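Local coordinates for putative gdp-fucose protein o-fucosyltransferase 1 (Caenorhabditis elegans, PDB 3ZY2), which is probably a glycosyltransferase of the GT-B fold, with a pocket that holds guanosine-5'-diphosphate, at residues G29-A34 against R39-P44; D6-I11 against Y71-T76; G18-Q23 against E60-V65; P91-A96 against E165-A170. All coordinates share one frame; numbering follows the deposited sequence.

Contact 1: residues G29-A34 against R39-P44; sequences GVLAFA and RTLVLP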
# COMPACT_ATOMS: atom_id res chain seq x y z
N GLY A 29 15.32 7.69 -4.16
CA GLY A 29 15.13 6.91 -2.92
C GLY A 29 15.51 5.46 -3.09
O GLY A 29 16.10 4.85 -2.20
N VAL A 30 15.22 4.89 -4.26
CA VAL A 30 15.59 3.50 -4.49
C VAL A 30 17.10 3.30 -4.58
O VAL A 30 17.65 2.32 -4.07
CB VAL A 30 14.88 2.87 -5.72
CG1 VAL A 30 15.28 1.41 -5.84
CG2 VAL A 30 13.34 3.00 -5.63
N LEU A 31 17.79 4.25 -5.20
CA LEU A 31 19.25 4.21 -5.24
C LEU A 31 19.83 4.14 -3.83
O LEU A 31 20.71 3.32 -3.56
CB LEU A 31 19.79 5.42 -6.00
CG LEU A 31 19.74 5.27 -7.53
CD1 LEU A 31 19.79 6.63 -8.20
CD2 LEU A 31 20.89 4.42 -8.05
N ALA A 32 19.31 5.00 -2.94
CA ALA A 32 19.77 5.03 -1.54
C ALA A 32 19.48 3.69 -0.83
O ALA A 32 20.33 3.15 -0.09
CB ALA A 32 19.14 6.18 -0.81
N PHE A 33 18.27 3.17 -1.08
CA PHE A 33 17.85 1.88 -0.53
C PHE A 33 18.78 0.73 -0.95
O PHE A 33 19.20 -0.07 -0.10
CB PHE A 33 16.40 1.63 -0.95
CG PHE A 33 15.84 0.29 -0.52
CD1 PHE A 33 15.53 0.04 0.82
CD2 PHE A 33 15.57 -0.71 -1.46
CE1 PHE A 33 14.98 -1.18 1.21
CE2 PHE A 33 15.01 -1.95 -1.06
CZ PHE A 33 14.71 -2.17 0.27
N ALA A 34 19.11 0.66 -2.24
CA ALA A 34 19.98 -0.40 -2.77
C ALA A 34 21.37 -0.32 -2.15
O ALA A 34 21.95 -1.35 -1.79
CB ALA A 34 20.06 -0.34 -4.30
N ARG A 39 22.98 -4.38 -2.21
CA ARG A 39 22.61 -5.20 -3.35
C ARG A 39 22.78 -4.34 -4.60
O ARG A 39 22.61 -3.11 -4.55
CB ARG A 39 21.14 -5.62 -3.25
CG ARG A 39 20.92 -6.81 -2.31
CD ARG A 39 19.45 -7.19 -2.29
NE ARG A 39 19.21 -8.35 -1.43
CZ ARG A 39 18.96 -9.59 -1.87
NH1 ARG A 39 18.87 -9.85 -3.16
NH2 ARG A 39 18.75 -10.56 -0.99
N THR A 40 23.11 -4.99 -5.70
CA THR A 40 23.20 -4.31 -6.99
C THR A 40 21.80 -3.94 -7.47
O THR A 40 20.88 -4.76 -7.41
CB THR A 40 23.88 -5.20 -8.03
OG1 THR A 40 25.23 -5.43 -7.63
CG2 THR A 40 23.92 -4.50 -9.40
N LEU A 41 21.64 -2.68 -7.92
CA LEU A 41 20.36 -2.21 -8.44
C LEU A 41 20.29 -2.41 -9.94
O LEU A 41 21.15 -1.93 -10.68
CB LEU A 41 20.15 -0.73 -8.12
CG LEU A 41 18.81 -0.16 -8.60
CD1 LEU A 41 17.64 -0.88 -7.90
CD2 LEU A 41 18.76 1.35 -8.37
N VAL A 42 19.24 -3.11 -10.38
CA VAL A 42 18.91 -3.18 -11.80
C VAL A 42 18.30 -1.84 -12.19
O VAL A 42 17.32 -1.39 -11.59
CB VAL A 42 17.92 -4.33 -12.13
CG1 VAL A 42 17.64 -4.38 -13.65
CG2 VAL A 42 18.45 -5.69 -11.60
N LEU A 43 18.91 -1.18 -13.17
CA LEU A 43 18.45 0.15 -13.55
C LEU A 43 17.06 0.02 -14.20
O LEU A 43 16.85 -0.82 -15.09
CB LEU A 43 19.48 0.82 -14.47
CG LEU A 43 20.81 1.14 -13.78
CD1 LEU A 43 21.91 1.38 -14.83
CD2 LEU A 43 20.68 2.36 -12.88
N PRO A 44 16.08 0.82 -13.75
CA PRO A 44 14.71 0.65 -14.23
C PRO A 44 14.55 1.12 -15.67
O PRO A 44 15.28 2.00 -16.13
CB PRO A 44 13.91 1.59 -13.32
CG PRO A 44 14.87 2.68 -12.97
CD PRO A 44 16.23 1.98 -12.84

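Contact 2: residues D6-I11 against Y71-T76; sequences DPNGYI and YTRVVT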
# COMPACT_ATOMS: atom_id res chain seq x y z
N ASP A 6 26.83 -10.59 -8.47
CA ASP A 6 26.90 -10.07 -7.11
C ASP A 6 26.41 -11.12 -6.09
O ASP A 6 25.23 -11.48 -6.08
CB ASP A 6 26.09 -8.77 -7.01
CG ASP A 6 26.25 -8.05 -5.67
OD1 ASP A 6 26.79 -8.63 -4.69
OD2 ASP A 6 25.81 -6.88 -5.59
N PRO A 7 27.33 -11.61 -5.22
CA PRO A 7 26.96 -12.59 -4.21
C PRO A 7 25.86 -12.11 -3.26
O PRO A 7 25.14 -12.93 -2.70
CB PRO A 7 28.25 -12.83 -3.41
CG PRO A 7 29.22 -11.81 -3.87
CD PRO A 7 28.75 -11.23 -5.16
N ASN A 8 25.76 -10.79 -3.08
CA ASN A 8 24.71 -10.20 -2.24
C ASN A 8 23.35 -10.14 -2.92
O ASN A 8 22.33 -9.94 -2.27
CB ASN A 8 25.09 -8.79 -1.78
CG ASN A 8 26.22 -8.77 -0.75
OD1 ASN A 8 26.65 -7.70 -0.34
ND2 ASN A 8 26.69 -9.95 -0.34
N GLY A 9 23.34 -10.30 -4.24
CA GLY A 9 22.07 -10.30 -4.96
C GLY A 9 21.70 -8.97 -5.56
O GLY A 9 22.52 -8.03 -5.62
N TYR A 10 20.45 -8.90 -6.01
CA TYR A 10 19.94 -7.79 -6.83
C TYR A 10 18.62 -7.23 -6.32
O TYR A 10 17.86 -7.90 -5.61
CB TYR A 10 19.74 -8.24 -8.29
CG TYR A 10 21.03 -8.66 -8.91
CD1 TYR A 10 21.54 -9.96 -8.71
CD2 TYR A 10 21.79 -7.76 -9.66
CE1 TYR A 10 22.76 -10.34 -9.26
CE2 TYR A 10 23.00 -8.14 -10.21
CZ TYR A 10 23.48 -9.42 -10.00
OH TYR A 10 24.68 -9.75 -10.56
N ILE A 11 18.35 -5.99 -6.72
CA ILE A 11 17.04 -5.37 -6.56
C ILE A 11 16.57 -4.95 -7.94
O ILE A 11 17.34 -4.33 -8.68
CB ILE A 11 17.10 -4.13 -5.64
CG1 ILE A 11 17.37 -4.53 -4.20
CG2 ILE A 11 15.80 -3.31 -5.71
CD1 ILE A 11 17.97 -3.38 -3.38
N TYR A 71 27.74 6.20 -7.52
CA TYR A 71 26.98 6.23 -6.29
C TYR A 71 26.82 4.84 -5.66
O TYR A 71 27.04 4.67 -4.45
CB TYR A 71 25.61 6.90 -6.48
CG TYR A 71 24.82 6.87 -5.20
CD1 TYR A 71 25.22 7.64 -4.09
CD2 TYR A 71 23.72 6.03 -5.06
CE1 TYR A 71 24.52 7.59 -2.90
CE2 TYR A 71 23.01 5.97 -3.87
CZ TYR A 71 23.42 6.75 -2.80
OH TYR A 71 22.71 6.68 -1.62
N THR A 72 26.42 3.87 -6.46
CA THR A 72 26.18 2.52 -5.96
C THR A 72 26.32 1.52 -7.11
O THR A 72 26.27 1.91 -8.27
CB THR A 72 24.80 2.43 -5.28
OG1 THR A 72 24.72 1.27 -4.46
CG2 THR A 72 23.65 2.46 -6.33
N ARG A 73 26.47 0.23 -6.78
CA ARG A 73 26.53 -0.80 -7.81
C ARG A 73 25.23 -0.94 -8.57
O ARG A 73 24.16 -1.05 -7.97
CB ARG A 73 26.87 -2.16 -7.21
CG ARG A 73 28.21 -2.21 -6.56
CD ARG A 73 28.69 -3.65 -6.35
NE ARG A 73 27.77 -4.46 -5.55
CZ ARG A 73 27.54 -4.30 -4.25
NH1 ARG A 73 28.17 -3.35 -3.56
NH2 ARG A 73 26.68 -5.08 -3.62
N VAL A 74 25.35 -0.93 -9.89
CA VAL A 74 24.22 -1.00 -10.80
C VAL A 74 24.52 -1.94 -11.97
O VAL A 74 25.69 -2.20 -12.28
CB VAL A 74 23.89 0.41 -11.38
CG1 VAL A 74 23.40 1.37 -10.29
CG2 VAL A 74 25.08 0.99 -12.15
N VAL A 75 23.45 -2.46 -12.58
CA VAL A 75 23.52 -3.13 -13.89
C VAL A 75 22.37 -2.65 -14.76
O VAL A 75 21.29 -2.33 -14.24
CB VAL A 75 23.47 -4.68 -13.80
CG1 VAL A 75 24.79 -5.24 -13.28
CG2 VAL A 75 22.24 -5.17 -13.01
N THR A 76 22.58 -2.59 -16.06
CA THR A 76 21.49 -2.26 -16.97
C THR A 76 20.43 -3.36 -16.97
O THR A 76 20.71 -4.51 -16.62
CB THR A 76 21.97 -2.05 -18.41
OG1 THR A 76 22.57 -3.26 -18.90
CG2 THR A 76 22.98 -0.89 -18.49

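Contact 3: residues G18-Q23 against E60-V65; sequences GRFGNQ and EFLFQV. With GDP (guanosine-5'-diphosphate), chain C.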
# COMPACT_ATOMS: atom_id res chain seq x y z
N GLY A 18 3.09 7.42 -11.56
CA GLY A 18 3.19 8.73 -12.19
C GLY A 18 4.10 8.82 -13.40
O GLY A 18 4.63 7.82 -13.91
N ARG A 19 4.25 10.04 -13.90
CA ARG A 19 5.07 10.31 -15.07
C ARG A 19 6.52 10.58 -14.68
O ARG A 19 6.92 10.26 -13.56
CB ARG A 19 4.44 11.44 -15.85
CG ARG A 19 3.07 10.96 -16.40
CD ARG A 19 2.06 12.07 -16.24
NE ARG A 19 1.99 12.74 -17.51
CZ ARG A 19 1.44 13.93 -17.74
NH1 ARG A 19 0.93 14.68 -16.76
NH2 ARG A 19 1.45 14.38 -18.99
N PHE A 20 7.33 11.08 -15.61
CA PHE A 20 8.80 11.06 -15.43
C PHE A 20 9.30 11.71 -14.15
O PHE A 20 10.19 11.16 -13.48
CB PHE A 20 9.49 11.68 -16.64
CG PHE A 20 10.98 11.47 -16.66
CD1 PHE A 20 11.51 10.18 -16.72
CD2 PHE A 20 11.84 12.56 -16.70
CE1 PHE A 20 12.89 9.98 -16.77
CE2 PHE A 20 13.20 12.39 -16.76
CZ PHE A 20 13.75 11.11 -16.79
N GLY A 21 8.72 12.85 -13.79
CA GLY A 21 9.17 13.51 -12.57
C GLY A 21 8.92 12.65 -11.34
O GLY A 21 9.77 12.58 -10.45
N ASN A 22 7.77 11.99 -11.28
CA ASN A 22 7.49 11.07 -10.16
C ASN A 22 8.44 9.86 -10.15
O ASN A 22 8.90 9.43 -9.08
CB ASN A 22 6.04 10.54 -10.20
CG ASN A 22 4.95 11.60 -9.95
OD1 ASN A 22 3.77 11.25 -9.90
ND2 ASN A 22 5.33 12.87 -9.81
N GLN A 23 8.76 9.35 -11.33
CA GLN A 23 9.59 8.15 -11.45
C GLN A 23 11.00 8.45 -11.00
O GLN A 23 11.61 7.66 -10.26
CB GLN A 23 9.63 7.69 -12.89
CG GLN A 23 8.27 7.18 -13.39
CD GLN A 23 8.24 7.03 -14.88
OE1 GLN A 23 9.25 6.68 -15.51
NE2 GLN A 23 7.07 7.33 -15.48
N GLU A 60 19.70 3.86 -19.88
CA GLU A 60 20.88 4.40 -20.57
C GLU A 60 20.55 5.24 -21.82
O GLU A 60 21.43 5.93 -22.34
CB GLU A 60 21.86 3.27 -20.94
CG GLU A 60 21.28 2.25 -21.89
CD GLU A 60 20.65 1.05 -21.19
OE1 GLU A 60 20.15 1.18 -20.04
OE2 GLU A 60 20.65 -0.04 -21.83
N PHE A 61 19.31 5.19 -22.28
CA PHE A 61 18.86 6.11 -23.33
C PHE A 61 18.84 7.53 -22.78
O PHE A 61 19.13 8.49 -23.50
CB PHE A 61 17.48 5.69 -23.83
CG PHE A 61 17.07 6.37 -25.11
CD1 PHE A 61 17.75 6.11 -26.29
CD2 PHE A 61 16.00 7.26 -25.13
CE1 PHE A 61 17.38 6.73 -27.50
CE2 PHE A 61 15.61 7.88 -26.32
CZ PHE A 61 16.30 7.61 -27.49
N LEU A 62 18.56 7.65 -21.48
CA LEU A 62 18.35 8.96 -20.83
C LEU A 62 19.55 9.42 -20.02
O LEU A 62 19.88 10.59 -20.03
CB LEU A 62 17.13 8.91 -19.92
CG LEU A 62 15.81 8.56 -20.62
CD1 LEU A 62 14.70 8.58 -19.62
CD2 LEU A 62 15.52 9.56 -21.77
N PHE A 63 20.16 8.51 -19.27
CA PHE A 63 21.24 8.85 -18.32
C PHE A 63 22.47 7.97 -18.51
O PHE A 63 22.41 6.90 -19.13
CB PHE A 63 20.73 8.65 -16.90
CG PHE A 63 19.61 9.55 -16.50
CD1 PHE A 63 19.80 10.92 -16.45
CD2 PHE A 63 18.38 9.03 -16.12
CE1 PHE A 63 18.78 11.77 -16.03
CE2 PHE A 63 17.35 9.87 -15.69
CZ PHE A 63 17.55 11.25 -15.65
N GLN A 64 23.60 8.41 -17.96
CA GLN A 64 24.89 7.69 -18.14
C GLN A 64 25.10 6.66 -17.04
O GLN A 64 25.10 6.99 -15.87
CB GLN A 64 26.07 8.67 -18.21
CG GLN A 64 25.98 9.57 -19.41
CD GLN A 64 27.17 10.46 -19.62
OE1 GLN A 64 28.31 10.11 -19.27
NE2 GLN A 64 26.92 11.65 -20.17
N VAL A 65 25.26 5.40 -17.44
CA VAL A 65 25.49 4.32 -16.49
C VAL A 65 26.76 4.56 -15.67
O VAL A 65 26.75 4.38 -14.45
CB VAL A 65 25.53 2.95 -17.19
CG1 VAL A 65 25.92 1.85 -16.20
CG2 VAL A 65 24.17 2.65 -17.84
PB GDP C . 4.53 16.74 -12.40
O1B GDP C . 4.91 17.95 -13.18
O2B GDP C . 5.04 16.27 -11.00
O3B GDP C . 3.31 15.85 -13.06
O3A GDP C . 5.71 15.99 -13.40
PA GDP C . 5.69 14.36 -13.95
O1A GDP C . 7.13 14.74 -14.85
O2A GDP C . 5.59 13.32 -13.12
O5' GDP C . 4.16 14.71 -14.82
C5' GDP C . 4.73 15.50 -15.68
C4' GDP C . 4.58 15.46 -17.01
O4' GDP C . 3.89 16.13 -17.99
C3' GDP C . 5.90 15.32 -17.42
O3' GDP C . 6.83 13.86 -17.62
C2' GDP C . 6.01 15.43 -19.61
O2' GDP C . 5.57 14.19 -19.97
C1' GDP C . 4.92 16.46 -19.40
N9 GDP C . 5.52 17.57 -19.17
C8 GDP C . 5.46 18.57 -17.64
N7 GDP C . 6.25 19.38 -18.26
C5 GDP C . 6.77 19.38 -19.42
C6 GDP C . 7.79 20.15 -20.60
O6 GDP C . 8.18 21.11 -20.12
N1 GDP C . 7.77 19.51 -21.46
C2 GDP C . 7.35 18.46 -21.99
N2 GDP C . 7.47 18.02 -22.88
N3 GDP C . 6.39 17.43 -21.30
C4 GDP C . 6.18 18.02 -20.00

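Contact 4: residues P91-A96 against E165-A170; sequences PEKRKA and EYPVLA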
# COMPACT_ATOMS: atom_id res chain seq x y z
N PRO A 91 12.31 -18.48 -13.64
CA PRO A 91 10.88 -18.28 -13.36
C PRO A 91 10.38 -18.79 -12.00
O PRO A 91 9.61 -18.09 -11.34
CB PRO A 91 10.20 -19.02 -14.52
CG PRO A 91 11.17 -18.83 -15.68
CD PRO A 91 12.55 -18.61 -15.09
N GLU A 92 10.83 -19.98 -11.59
CA GLU A 92 10.36 -20.60 -10.33
C GLU A 92 10.63 -19.80 -9.05
O GLU A 92 9.93 -19.98 -8.06
CB GLU A 92 10.87 -22.06 -10.21
CG GLU A 92 10.85 -22.70 -8.80
CD GLU A 92 12.13 -22.44 -7.99
OE1 GLU A 92 13.23 -22.40 -8.58
OE2 GLU A 92 12.01 -22.30 -6.74
N LYS A 93 11.64 -18.93 -9.05
CA LYS A 93 11.94 -18.21 -7.81
C LYS A 93 11.63 -16.73 -7.93
O LYS A 93 12.12 -15.91 -7.13
CB LYS A 93 13.36 -18.47 -7.30
CG LYS A 93 14.49 -17.88 -8.11
CD LYS A 93 15.88 -18.29 -7.55
CE LYS A 93 16.08 -19.81 -7.56
NZ LYS A 93 17.52 -20.23 -7.60
N ARG A 94 10.81 -16.39 -8.92
CA ARG A 94 10.41 -15.00 -9.14
C ARG A 94 9.25 -14.64 -8.22
O ARG A 94 8.07 -14.81 -8.56
CB ARG A 94 10.11 -14.74 -10.61
CG ARG A 94 11.36 -14.99 -11.47
CD ARG A 94 11.20 -14.68 -12.93
NE ARG A 94 12.45 -15.03 -13.61
CZ ARG A 94 12.63 -15.02 -14.92
NH1 ARG A 94 11.64 -14.68 -15.74
NH2 ARG A 94 13.81 -15.36 -15.42
N LYS A 95 9.62 -14.14 -7.04
CA LYS A 95 8.66 -13.67 -6.04
C LYS A 95 8.48 -12.15 -6.09
O LYS A 95 9.44 -11.40 -6.34
CB LYS A 95 9.11 -14.12 -4.64
CG LYS A 95 9.13 -15.67 -4.44
CD LYS A 95 8.88 -16.02 -2.99
CE LYS A 95 8.49 -17.48 -2.78
NZ LYS A 95 9.63 -18.40 -3.02
N ALA A 96 7.24 -11.71 -5.91
CA ALA A 96 6.94 -10.28 -5.82
C ALA A 96 7.05 -9.85 -4.36
O ALA A 96 6.61 -10.57 -3.45
CB ALA A 96 5.55 -10.01 -6.34
N GLU A 165 18.64 -17.79 -0.98
CA GLU A 165 17.25 -18.07 -1.32
C GLU A 165 16.59 -16.91 -2.07
O GLU A 165 15.70 -17.15 -2.91
CB GLU A 165 16.43 -18.40 -0.06
CG GLU A 165 14.95 -18.77 -0.33
CD GLU A 165 14.76 -20.01 -1.22
OE1 GLU A 165 15.58 -20.95 -1.15
OE2 GLU A 165 13.78 -20.04 -2.00
N TYR A 166 17.04 -15.68 -1.78
CA TYR A 166 16.47 -14.46 -2.38
C TYR A 166 17.52 -13.66 -3.16
O TYR A 166 17.95 -12.57 -2.73
CB TYR A 166 15.82 -13.57 -1.32
CG TYR A 166 14.76 -14.28 -0.53
CD1 TYR A 166 13.48 -14.45 -1.06
CD2 TYR A 166 15.03 -14.79 0.74
CE1 TYR A 166 12.50 -15.13 -0.35
CE2 TYR A 166 14.06 -15.45 1.46
CZ TYR A 166 12.79 -15.61 0.92
OH TYR A 166 11.84 -16.29 1.64
N PRO A 167 17.95 -14.20 -4.32
CA PRO A 167 18.98 -13.53 -5.11
C PRO A 167 18.49 -12.20 -5.68
O PRO A 167 19.31 -11.31 -5.94
CB PRO A 167 19.26 -14.53 -6.24
CG PRO A 167 18.08 -15.44 -6.27
CD PRO A 167 17.59 -15.51 -4.88
N VAL A 168 17.18 -12.09 -5.88
CA VAL A 168 16.59 -10.89 -6.48
C VAL A 168 15.38 -10.44 -5.68
O VAL A 168 14.40 -11.17 -5.57
CB VAL A 168 16.18 -11.10 -7.97
CG1 VAL A 168 15.51 -9.80 -8.52
CG2 VAL A 168 17.38 -11.50 -8.84
N LEU A 169 15.42 -9.22 -5.14
CA LEU A 169 14.23 -8.63 -4.54
C LEU A 169 13.53 -7.86 -5.64
O LEU A 169 14.14 -6.96 -6.24
CB LEU A 169 14.61 -7.68 -3.39
CG LEU A 169 14.95 -8.12 -1.97
CD1 LEU A 169 15.34 -9.60 -1.79
CD2 LEU A 169 15.99 -7.21 -1.35
N ALA A 170 12.28 -8.19 -5.92
CA ALA A 170 11.53 -7.56 -7.01
C ALA A 170 10.32 -6.81 -6.50
O ALA A 170 9.45 -7.40 -5.88
CB ALA A 170 11.12 -8.60 -8.04
O HOH W 1 13.32 -16.13 -4.63
O HOH W 2 12.04 -12.40 -6.40

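Contact 1: residues G29-A34 against R39-P44
L41 projects from strand 40-42 straight at helix 20-37 and meets three of its residues with three different carbons. Its CB lies against A34 CB at 3.8 Å, the point where the beta carbons of the two segments meet. Farther out the methyls divide: L41 CD1 touches V30 CG1 at 3.9 Å, while L41 CD2 reaches L31 CD2 at 3.8 Å, and both side chains are crossed at about a right angle. The fork faces the helix because CG of L41 stands opposite its own backbone N (chi1 -178°), so the branch is carried outward to lie across the helix surface between the valine and the leucine.

Nearer the turn between the two elements, the backbone closes the contact. R39 N donates to A34 O over 3.2 Å, at an N-H...O angle of 158°, a link that ties the last part of the helix to the residue leading into the strand. The R39 side chain leads away from the helix, and its guanidinium is bound by the carbonyl oxygens of Y166 and Y10.

The pairing belongs to the beta-alpha-beta unit of strand 10-13, helix 20-37 and strand 40-42. L41 also packs on I11 and F27, V68 of helix 65-68 packs on L31, and strand 40-42 runs in the parallel sheet between strands 10-13 and 74-75.

Contact 2: residues D6-I11 against Y71-T76
R73 grips D6 side-on, with two nitrogens converging on a single carboxylate oxygen. R73 NH2 donates to D6 OD2 at 2.8 Å, the straighter bond of the salt bridge, and comes in on the syn side close to the carboxylate plane. R73 NE reaches the same atom at 3.1 Å but from above that plane, 56° out of it. Both bonds lie almost exactly in the guanidinium plane, which is turned 68° against the carboxylate. A bend in the arginine chain at chi3 (-58°) brings its NE edge round to the acid. T40 OG1 also hydrogen-bonds to D6 OD2, and D38 forms a salt bridge with R73 NH1, so each partner is held from a second direction.

The acid is fixed from its own side as well. D6 OD1 accepts from N8 N at 2.9 Å in an Asx turn, inside a type I beta turn whose G9 N to D6 O bond measures 2.9 Å. D6 N donates to Y10 OH at 3.1 Å, which ties the tyrosine to the start of the turn.

Two residues past R73, V75 extends its CG2 to Y10 CE2 at 4.2 Å, an oblique and fairly loose apolar contact. T76 then N-caps helix 77-88, its OG1 accepting from E79 N.

Strand 40-42 lies between the two strands involved, 10-13 and 74-75, in the parallel sheet. The pairing therefore passes over T40, with Y10 and V75 both packing on that residue near the surface of the protein.

Contact 3: residues G18-Q23 against E60-V65
The guanosine-5'-diphosphate pocket of this GT-B fold is bordered by the first turn of helix 20-37, where F20 packs against L62 and F63. F20 CE1 meets L62 CD1 at 3.7 Å, the leucine methyl arriving obliquely to the ring. F63 CE2 lies near the plane of the F20 ring, at its edge, 4.0 Å from F20 CZ. Both partners come from the opposite direction to the phenylalanine, which extends toward them because its CG is anti to the backbone N (chi1 -169°). Y316 and F46 add edge-to-face contacts to the same ring.

The backbone next to F20 serves the nucleotide. G21 N donates to O1A of the nucleotide at 2.7 Å and N22 N to its O2A at 3.1 Å, so two backbone N-H groups of the first helical turn hold the alpha phosphate. The helix dipole probably favours the negative charge there, and G21 offers no side chain to hinder O1A. F20 N makes a weak bond to the ribose O3'. The R19 guanidinium turns one face to the ribose O4', with NH2 at 3.2 Å from that oxygen.

G18, before the helix, is held from two sources. Q103 of the second subunit bonds to its N, and Q23 reaches back from the helix: Q23 NE2 donates to G18 O at 2.9 Å, nearly straight at 169°.

Contact 4: residues P91-A96 against E165-A170
From K93 to A96 and from P167 to A170 the two chains run in the same general direction, 30° apart, and draw together until the CA atoms of A96 and A170 are 5.5 Å apart. These residues lead into strands 95-98 and 168-171, neighbours in the parallel sheet of a GT-B fold, caught where they are still converging.

Two waters bridge the wider end. Water 1 donates to K93 O at 2.8 Å and to E165 O at 3.1 Å. Water 2, one step nearer the closed end, donates to K95 O and V168 O, each at 2.8 Å. Carbonyl oxygens that face one another across the gap are thus satisfied by water hydrogens. Beyond them A170 CB sits against K95 O at 3.7 Å.

Side chains make the remaining touch at the open end. K93 CD rests on P167 CG at 3.8 Å, the lysine chain crossing the proline at about a right angle. A first torsion that sets CG between the backbone N and carbonyl carbon (chi1 70°), followed by a bend at chi3, folds the chain toward the proline.

V12 of strand 10-13 packs on A170 from the other neighbour, and strand 135-138 lies beyond strand 95-98. The second subunit also reaches this region: its D232 forms a salt bridge with K95 NZ, and its T235 hydrogen-bonds to Y166 OH. Within the chain K95 NZ also lies 4.6 Å from E165 OE2, too far for a salt bridge.

Contacts 1, 2 and 4 all reach one parallel sheet. Contacts 1 and 2, with centres about 7 Å apart, meet through T40 OG1 and D6 OD2, 2.6 Å from each other, and contact 1 is nested in the chain loop that contact 2 closes. R39 NH2 of contact 1 lies 2.8 Å from Y166 O of contact 4, while Y10 N lies 2.7 Å from P167 O and Y10 O 2.8 Å from L169 N, joining contact 2 to contact 4. Contact 3 alone holds residues of the nucleotide pocket. It shares helix 20-37 with contact 1, centres about 13 Å apart, and its nearest atoms are about 15 Å from contact 4, although both touch the second subunit.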